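Long-range contacts in KLLA0F20702p (Kluyveromyces lactis, PDB 5Y5A), which binds Cdc13 as the Est1 protein of yeast telomerase and probably recruits the enzyme to chromosome ends in this way: residues Asp183-Ser188 with Thr229-Val234; Asn292-Leu297 with Glu314-Pro319. All coordinates share one frame; numbering follows the deposited sequence.

After the first long helices the chain enters helix 179-206, and interaction 1 closes the first loop: 40 residues, mostly helical, carry it through helix 218-230 and back to the early turns of the earlier helix. The contact joins the region of the telomerase-activating Est1 family to the Est1 DNA/RNA-binding region. Helices 235-247 to 271-279 follow before interaction 2 opens on helix 285-298. It closes a much shorter loop of 16 residues, at the join between helices 306-315 and 318-325. The two loops lie in series, neither nested nor crossed. The centres of interactions 1 and 2 are about 35 Å apart, on opposite sides of the chain's centre, and their nearest atoms about 20 Å apart.

Interaction 1: residues Asp183-Ser188 with Thr229-Val234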
loop_
_atom_site.group_PDB
_atom_site.type_symbol
_atom_site.label_atom_id
_atom_site.label_comp_id
_atom_site.label_asym_id
_atom_site.label_seq_id
_atom_site.Cartn_x
_atom_site.Cartn_y
_atom_site.Cartn_z
ATOM N N ASP A 183 20.043 8.601 7.011
ATOM C CA ASP A 183 19.713 9.979 6.653
ATOM C C ASP A 183 19.740 10.193 5.146
ATOM O O ASP A 183 18.906 10.917 4.596
ATOM C CB ASP A 183 20.681 10.957 7.326
ATOM C CG ASP A 183 20.841 10.692 8.809
ATOM O OD1 ASP A 183 19.978 9.994 9.386
ATOM O OD2 ASP A 183 21.830 11.179 9.400
ATOM N N CYS A 184 20.708 9.561 4.486
ATOM C CA CYS A 184 20.864 9.667 3.040
ATOM C C CYS A 184 19.699 9.038 2.297
ATOM O O CYS A 184 19.184 9.619 1.340
ATOM C CB CYS A 184 22.166 9.010 2.588
ATOM S SG CYS A 184 23.646 9.894 3.079
ATOM N N VAL A 185 19.298 7.845 2.734
ATOM C CA VAL A 185 18.200 7.130 2.098
ATOM C C VAL A 185 16.884 7.854 2.346
ATOM O O VAL A 185 16.071 8.012 1.432
ATOM C CB VAL A 185 18.098 5.674 2.605
ATOM C CG1 VAL A 185 16.904 4.979 1.986
ATOM C CG2 VAL A 185 19.379 4.914 2.286
ATOM N N MET A 186 16.680 8.304 3.581
ATOM C CA MET A 186 15.491 9.089 3.912
ATOM C C MET A 186 15.441 10.397 3.113
ATOM O O MET A 186 14.373 10.832 2.687
ATOM C CB MET A 186 15.441 9.389 5.411
ATOM C CG MET A 186 15.241 8.161 6.278
ATOM S SD MET A 186 13.870 7.151 5.691
ATOM C CE MET A 186 12.454 8.144 6.154
ATOM N N ALA A 187 16.593 11.024 2.914
ATOM C CA ALA A 187 16.635 12.248 2.117
ATOM C C ALA A 187 16.200 11.947 0.691
ATOM O O ALA A 187 15.431 12.698 0.095
ATOM C CB ALA A 187 18.022 12.862 2.134
ATOM N N SER A 188 16.688 10.829 0.162
ATOM C CA SER A 188 16.339 10.396 -1.181
ATOM C C SER A 188 14.850 10.118 -1.286
ATOM O O SER A 188 14.194 10.553 -2.232
ATOM C CB SER A 188 17.138 9.157 -1.568
ATOM O OG SER A 188 18.521 9.463 -1.614
ATOM N N THR A 229 9.610 1.869 -2.847
ATOM C CA THR A 229 10.498 0.733 -2.948
ATOM C C THR A 229 11.657 0.878 -1.954
ATOM O O THR A 229 11.924 -0.040 -1.184
ATOM C CB THR A 229 11.006 0.566 -4.394
ATOM O OG1 THR A 229 9.890 0.248 -5.236
ATOM C CG2 THR A 229 12.030 -0.551 -4.495
ATOM N N ILE A 230 12.305 2.038 -1.923
ATOM C CA ILE A 230 13.507 2.183 -1.097
ATOM C C ILE A 230 13.230 2.316 0.410
ATOM O O ILE A 230 14.084 1.959 1.224
ATOM C CB ILE A 230 14.362 3.390 -1.553
ATOM C CG1 ILE A 230 13.600 4.709 -1.405
ATOM C CG2 ILE A 230 14.827 3.197 -2.991
ATOM C CD1 ILE A 230 14.460 5.942 -1.679
ATOM N N VAL A 231 12.062 2.842 0.782
ATOM C CA VAL A 231 11.648 2.900 2.191
ATOM C C VAL A 231 10.152 2.618 2.317
ATOM O O VAL A 231 9.348 3.535 2.514
ATOM C CB VAL A 231 11.933 4.267 2.858
ATOM C CG1 VAL A 231 11.776 4.143 4.361
ATOM C CG2 VAL A 231 13.320 4.783 2.522
ATOM N N PRO A 232 9.770 1.341 2.212
ATOM C CA PRO A 232 8.345 0.987 2.193
ATOM C C PRO A 232 7.620 1.271 3.507
ATOM O O PRO A 232 6.390 1.282 3.516
ATOM C CB PRO A 232 8.369 -0.515 1.884
ATOM C CG PRO A 232 9.731 -0.973 2.343
ATOM C CD PRO A 232 10.647 0.164 2.044
ATOM N N SER A 233 8.353 1.515 4.588
ATOM C CA SER A 233 7.712 1.818 5.871
ATOM C C SER A 233 6.952 3.150 5.875
ATOM O O SER A 233 6.068 3.362 6.709
ATOM C CB SER A 233 8.748 1.843 6.994
ATOM O OG SER A 233 9.523 3.027 6.919
ATOM N N VAL A 234 7.298 4.048 4.956
ATOM C CA VAL A 234 6.747 5.397 4.989
ATOM C C VAL A 234 5.358 5.434 4.367
ATOM O O VAL A 234 5.193 5.267 3.153
ATOM C CB VAL A 234 7.689 6.398 4.284
ATOM C CG1 VAL A 234 6.999 7.733 4.045
ATOM C CG2 VAL A 234 8.943 6.595 5.119
#
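Ser-188, whose CB lies 4.2 Å from Ile-230 CD1, grips Cys-184 O twice. Its backbone N holds that oxygen as part of the helix, and its OG donates a second bond of 3.0 Å to Cys-184 O from the opposite face of the carbonyl plane. With OG beside the backbone N (chi1 -64°), the hydroxyl turns back onto its own helix, and this buried side chain presents carbon to its neighbour. Ile-230 comes to meet it with CD1, which also rests 4.1 Å from Val-185 O. The contact joins the early turns of helix 179-206 to the end of helix 218-230, in a mostly helical region where two Est1 sequence families meet. Val-231 leaves helical geometry and starts a type I turn to Val-234, closed by Val-234 N to Val-231 O at 3.2 Å. Val-231 CG2 touches Val-185 CG1 at 3.6 Å, and both Val-231 methyls lie against Met-186 SD, CG1 at 3.9 Å. Met-186 crosses Val-231 at about a right angle. Bent at chi2 and again at chi3 (-72°), it brings CE to 4.0 Å from Val-234 CG2. Val-185, Met-186 and Val-231 also pack on apolar side chains of the bound peptide, presumably from Cdc13, and Ser-233 OG hydrogen-bonds to the peptide backbone.

Interaction 2: residues Asn292-Leu297 with Glu314-Pro319; sequences NSLDDL and EFYILP
Leu-297 pushes CD1 into the notch between two successive aromatic residues, 3.6 Å from Phe-315 CB, 3.7 Å from Phe-315 CG and 3.8 Å from Tyr-316 CE1. With CG anti to the carbonyl carbon (chi1 -76°), its side chain extends toward Phe-315 and crosses it at about a right angle. Leu-294 CD2 lies 4.2 Å from Tyr-316 CE1, and the two leucine methyls reach CE1 obliquely, from opposite sides of the ring plane. The other branch of Leu-294 slides past Pro-319, with CD1 3.9 Å from Pro-319 CG. Ser-293 CB meets the Phe-315 ring obliquely, 3.6 Å from Phe-315 CE2. An alanine in place of Phe-315 keeps the CB contact but would probably leave a gap beside Ser-293 and Phe-251 and take the ring carbons away from Leu-297 CD1. The phenol oxygen is held too: Tyr-316 OH hydrogen-bonds to Glu-301, and a water donates to Tyr-316 OH at 2.8 Å. Phe-251 belongs to helix 251-263, and Phe-342 of helix 339-379 meets the Tyr-316 ring edge-to-face. Helix 285-298 thus packs against the turn joining helices 306-315 and 318-325, as expected of the largely helical DNA/RNA-binding region, whose family belongs to the TPR clan.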
loop_
_atom_site.group_PDB
_atom_site.type_symbol
_atom_site.label_atom_id
_atom_site.label_comp_id
_atom_site.label_asym_id
_atom_site.label_seq_id
_atom_site.Cartn_x
_atom_site.Cartn_y
_atom_site.Cartn_z
ATOM N N ASN A 292 -21.538 8.474 -6.513
ATOM C CA ASN A 292 -21.757 8.729 -7.933
ATOM C C ASN A 292 -21.229 7.594 -8.802
ATOM O O ASN A 292 -21.875 7.199 -9.774
ATOM C CB ASN A 292 -21.112 10.048 -8.346
ATOM C CG ASN A 292 -21.852 11.247 -7.798
ATOM O OD1 ASN A 292 -23.013 11.143 -7.406
ATOM N ND2 ASN A 292 -21.190 12.398 -7.782
ATOM N N SER A 293 -20.057 7.078 -8.444
ATOM C CA SER A 293 -19.473 5.933 -9.123
ATOM C C SER A 293 -20.369 4.710 -8.994
ATOM O O SER A 293 -20.593 3.989 -9.965
ATOM C CB SER A 293 -18.087 5.614 -8.556
ATOM O OG SER A 293 -17.134 6.556 -8.996
ATOM N N LEU A 294 -20.875 4.478 -7.788
ATOM C CA LEU A 294 -21.781 3.372 -7.567
ATOM C C LEU A 294 -23.049 3.559 -8.417
ATOM O O LEU A 294 -23.614 2.577 -8.897
ATOM C CB LEU A 294 -22.104 3.233 -6.074
ATOM C CG LEU A 294 -20.887 2.862 -5.214
ATOM C CD1 LEU A 294 -21.181 2.960 -3.723
ATOM C CD2 LEU A 294 -20.363 1.458 -5.556
ATOM N N ASP A 295 -23.469 4.810 -8.631
ATOM C CA ASP A 295 -24.586 5.107 -9.540
ATOM C C ASP A 295 -24.271 4.664 -10.969
ATOM O O ASP A 295 -25.097 4.022 -11.635
ATOM C CB ASP A 295 -24.926 6.608 -9.571
ATOM C CG ASP A 295 -25.543 7.116 -8.281
ATOM O OD1 ASP A 295 -25.873 6.305 -7.396
ATOM O OD2 ASP A 295 -25.718 8.347 -8.167
ATOM N N ASP A 296 -23.087 5.048 -11.446
ATOM C CA ASP A 296 -22.675 4.731 -12.810
ATOM C C ASP A 296 -22.575 3.218 -12.986
ATOM O O ASP A 296 -22.956 2.683 -14.014
ATOM C CB ASP A 296 -21.333 5.386 -13.149
ATOM C CG ASP A 296 -21.354 6.899 -12.984
ATOM O OD1 ASP A 296 -22.423 7.524 -13.171
ATOM O OD2 ASP A 296 -20.285 7.466 -12.674
ATOM N N LEU A 297 -22.064 2.530 -11.972
ATOM C CA LEU A 297 -21.933 1.087 -12.068
ATOM C C LEU A 297 -23.303 0.419 -12.069
ATOM O O LEU A 297 -23.528 -0.521 -12.828
ATOM C CB LEU A 297 -21.071 0.543 -10.936
ATOM C CG LEU A 297 -19.575 0.789 -11.132
ATOM C CD1 LEU A 297 -18.812 0.321 -9.918
ATOM C CD2 LEU A 297 -19.076 0.076 -12.382
ATOM N N GLU A 314 -13.361 -3.858 -7.954
ATOM C CA GLU A 314 -12.699 -2.748 -7.277
ATOM C C GLU A 314 -13.668 -1.986 -6.362
ATOM O O GLU A 314 -13.296 -1.543 -5.290
ATOM C CB GLU A 314 -12.085 -1.779 -8.289
ATOM C CG GLU A 314 -11.323 -0.658 -7.617
ATOM C CD GLU A 314 -10.943 0.459 -8.565
ATOM O OE1 GLU A 314 -10.992 0.239 -9.783
ATOM O OE2 GLU A 314 -10.590 1.556 -8.084
ATOM N N PHE A 315 -14.915 -1.839 -6.786
ATOM C CA PHE A 315 -15.834 -0.966 -6.076
ATOM C C PHE A 315 -16.783 -1.644 -5.100
ATOM O O PHE A 315 -17.077 -1.082 -4.054
ATOM C CB PHE A 315 -16.660 -0.169 -7.082
ATOM C CG PHE A 315 -15.933 1.003 -7.653
ATOM C CD1 PHE A 315 -15.034 0.842 -8.695
ATOM C CD2 PHE A 315 -16.133 2.270 -7.138
ATOM C CE1 PHE A 315 -14.359 1.925 -9.218
ATOM C CE2 PHE A 315 -15.462 3.356 -7.660
ATOM C CZ PHE A 315 -14.576 3.184 -8.703
ATOM N N TYR A 316 -17.284 -2.828 -5.432
ATOM C CA TYR A 316 -18.400 -3.374 -4.670
ATOM C C TYR A 316 -17.977 -3.907 -3.315
ATOM O O TYR A 316 -18.823 -4.200 -2.480
ATOM C CB TYR A 316 -19.134 -4.461 -5.465
ATOM C CG TYR A 316 -20.120 -3.882 -6.463
ATOM C CD1 TYR A 316 -19.980 -2.581 -6.912
ATOM C CD2 TYR A 316 -21.202 -4.622 -6.937
ATOM C CE1 TYR A 316 -20.857 -2.032 -7.812
ATOM C CE2 TYR A 316 -22.105 -4.068 -7.853
ATOM C CZ TYR A 316 -21.918 -2.769 -8.281
ATOM O OH TYR A 316 -22.783 -2.179 -9.188
ATOM N N ILE A 317 -16.675 -4.016 -3.075
ATOM C CA ILE A 317 -16.229 -4.414 -1.753
ATOM C C ILE A 317 -16.255 -3.203 -0.813
ATOM O O ILE A 317 -16.255 -3.354 0.402
ATOM C CB ILE A 317 -14.804 -5.039 -1.780
ATOM C CG1 ILE A 317 -14.535 -5.827 -0.490
ATOM C CG2 ILE A 317 -13.743 -3.971 -2.032
ATOM C CD1 ILE A 317 -13.123 -6.406 -0.385
ATOM N N LEU A 318 -16.255 -2.018 -1.376
ATOM C CA LEU A 318 -16.221 -0.808 -0.601
ATOM C C LEU A 318 -17.403 -0.598 0.301
ATOM O O LEU A 318 -17.220 -0.356 1.455
ATOM C CB LEU A 318 -15.937 0.384 -1.474
ATOM C CG LEU A 318 -14.609 0.310 -2.192
ATOM C CD1 LEU A 318 -14.403 1.492 -3.088
ATOM C CD2 LEU A 318 -13.466 0.206 -1.226
ATOM N N PRO A 319 -18.616 -0.701 -0.198
ATOM C CA PRO A 319 -19.752 -0.552 0.721
ATOM C C PRO A 319 -19.829 -1.628 1.803
ATOM O O PRO A 319 -20.435 -1.386 2.845
ATOM C CB PRO A 319 -20.969 -0.653 -0.206
ATOM C CG PRO A 319 -20.465 -0.212 -1.526
ATOM C CD PRO A 319 -19.068 -0.768 -1.598
HETATM O O HOH W 1 -23.760 0.238 -8.067
#